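Local coordinates for sefir domain protein (Bacillus cereus F65185, PDB 5Y8E) that probably acts in intracellular signalling through a bacterial SEFIR domain, a fold related to TIR domains, which can pair with other SEFIR domains, at residues H15-W18 and V19-A23. Residues are numbered along the deposited sequence; the frame is centred on the assembly and turned at random.
Sequences HKEW and VLDLA
With CG2 of Val-19 set opposite its own carbonyl carbon (CG1 takes the place anti to N, chi1 172°), this methyl swings back toward the preceding turn and meets two rings. Val-19 CG2 sits over one face of the His-15 imidazole, a CH-pi contact offset toward the rim, 4.0 Å from His-15 NE2, and it also lies in the plane of the Trp-18 indole, at the edge, 3.8 Å from Trp-18 CE3. Leu-22 runs alongside that indole, pointing the same way, and its CD2 reaches CH2 and CZ3 obliquely. All this belongs to helix 13-29, the crossover helix of a beta-alpha-beta unit between parallel strands 3-7 and 33-35. Its inner side packs on the sheet: Val-19 on Ile-6, His-15 and Trp-18 on Ile-64 and Leu-105. Glu-17 and Asp-21 put two carboxylates on the exposed side. Glu-17 extends fully, and its OE2 stands 4.3 Å from OD2 of Asp-21, with the carboxylate planes turned 63° apart. A water that donates to both Glu-17 OE2 and Asp-21 OD1 probably offsets part of the repulsion. Beneath the carboxylates, Asp-21 N donates to Glu-17 O at 2.8 Å, one of five successive i to i+4 backbone bonds.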
loop_
_atom_site.group_PDB
_atom_site.type_symbol
_atom_site.label_atom_id
_atom_site.label_comp_id
_atom_site.label_asym_id
_atom_site.label_seq_id
_atom_site.Cartn_x
_atom_site.Cartn_y
_atom_site.Cartn_z
ATOM N N HIS A 15 14.654 0.146 3.966
ATOM C CA HIS A 15 13.276 -0.039 3.539
ATOM C C HIS A 15 12.628 1.309 3.231
ATOM O O HIS A 15 11.924 1.448 2.227
ATOM C CB HIS A 15 12.470 -0.789 4.594
ATOM C CG HIS A 15 11.051 -1.045 4.187
ATOM N ND1 HIS A 15 10.719 -1.846 3.114
ATOM C CD2 HIS A 15 9.886 -0.594 4.700
ATOM C CE1 HIS A 15 9.402 -1.880 2.990
ATOM N NE2 HIS A 15 8.873 -1.131 3.939
ATOM N N LYS A 16 12.869 2.299 4.090
ATOM C CA LYS A 16 12.405 3.664 3.828
ATOM C C LYS A 16 12.909 4.167 2.472
ATOM O O LYS A 16 12.165 4.809 1.729
ATOM C CB LYS A 16 12.853 4.622 4.937
ATOM C CG LYS A 16 12.158 4.404 6.278
ATOM C CD LYS A 16 12.835 5.216 7.389
ATOM C CE LYS A 16 12.762 6.712 7.119
ATOM N NZ LYS A 16 13.600 7.486 8.083
ATOM N N GLU A 17 14.162 3.860 2.144
ATOM C CA GLU A 17 14.747 4.295 0.876
ATOM C C GLU A 17 14.109 3.580 -0.314
ATOM O O GLU A 17 13.890 4.189 -1.363
ATOM C CB GLU A 17 16.276 4.116 0.864
ATOM C CG GLU A 17 16.931 4.664 -0.417
ATOM C CD GLU A 17 18.430 4.458 -0.477
ATOM O OE1 GLU A 17 18.974 3.710 0.361
ATOM O OE2 GLU A 17 19.067 5.051 -1.374
ATOM N N TRP A 18 13.815 2.292 -0.158
ATOM C CA TRP A 18 13.134 1.553 -1.222
ATOM C C TRP A 18 11.762 2.159 -1.513
ATOM O O TRP A 18 11.377 2.323 -2.674
ATOM C CB TRP A 18 13.008 0.068 -0.853
ATOM C CG TRP A 18 12.419 -0.799 -1.942
ATOM C CD1 TRP A 18 13.101 -1.494 -2.905
ATOM C CD2 TRP A 18 11.027 -1.055 -2.173
ATOM N NE1 TRP A 18 12.218 -2.170 -3.710
ATOM C CE2 TRP A 18 10.939 -1.920 -3.282
ATOM C CE3 TRP A 18 9.850 -0.649 -1.534
ATOM C CZ2 TRP A 18 9.712 -2.377 -3.777
ATOM C CZ3 TRP A 18 8.634 -1.097 -2.028
ATOM C CH2 TRP A 18 8.574 -1.953 -3.138
ATOM N N VAL A 19 11.023 2.498 -0.461
ATOM C CA VAL A 19 9.707 3.097 -0.639
ATOM C C VAL A 19 9.826 4.489 -1.275
ATOM O O VAL A 19 9.060 4.832 -2.178
ATOM C CB VAL A 19 8.931 3.152 0.693
ATOM C CG1 VAL A 19 7.633 3.949 0.539
ATOM C CG2 VAL A 19 8.616 1.732 1.182
ATOM N N LEU A 20 10.778 5.287 -0.799
ATOM C CA LEU A 20 11.039 6.601 -1.384
ATOM C C LEU A 20 11.404 6.501 -2.872
ATOM O O LEU A 20 10.901 7.276 -3.698
ATOM C CB LEU A 20 12.142 7.327 -0.609
ATOM C CG LEU A 20 12.513 8.723 -1.114
ATOM C CD1 LEU A 20 11.336 9.685 -0.972
ATOM C CD2 LEU A 20 13.744 9.271 -0.393
ATOM N N ASP A 21 12.271 5.549 -3.214
ATOM C CA ASP A 21 12.656 5.335 -4.609
ATOM C C ASP A 21 11.436 4.967 -5.454
ATOM O O ASP A 21 11.302 5.417 -6.594
ATOM C CB ASP A 21 13.706 4.217 -4.728
ATOM C CG ASP A 21 15.078 4.620 -4.223
ATOM O OD1 ASP A 21 15.334 5.823 -4.002
ATOM O OD2 ASP A 21 15.920 3.710 -4.050
ATOM N N LEU A 22 10.552 4.147 -4.892
ATOM C CA LEU A 22 9.327 3.736 -5.587
ATOM C C LEU A 22 8.396 4.924 -5.801
ATOM O O LEU A 22 7.836 5.096 -6.885
ATOM C CB LEU A 22 8.599 2.641 -4.805
ATOM C CG LEU A 22 7.380 2.083 -5.543
ATOM C CD1 LEU A 22 7.843 1.336 -6.797
ATOM C CD2 LEU A 22 6.574 1.185 -4.638
ATOM N N ALA A 23 8.248 5.757 -4.796
ATOM C CA ALA A 23 7.421 6.931 -4.902
ATOM C C ALA A 23 7.892 7.871 -6.030
ATOM O O ALA A 23 7.161 8.344 -6.828
ATOM C CB ALA A 23 7.415 7.661 -3.585
HETATM O O HOH W 1 17.602 6.845 -3.025
HETATM O O HOH W 2 18.344 3.572 -4.136
#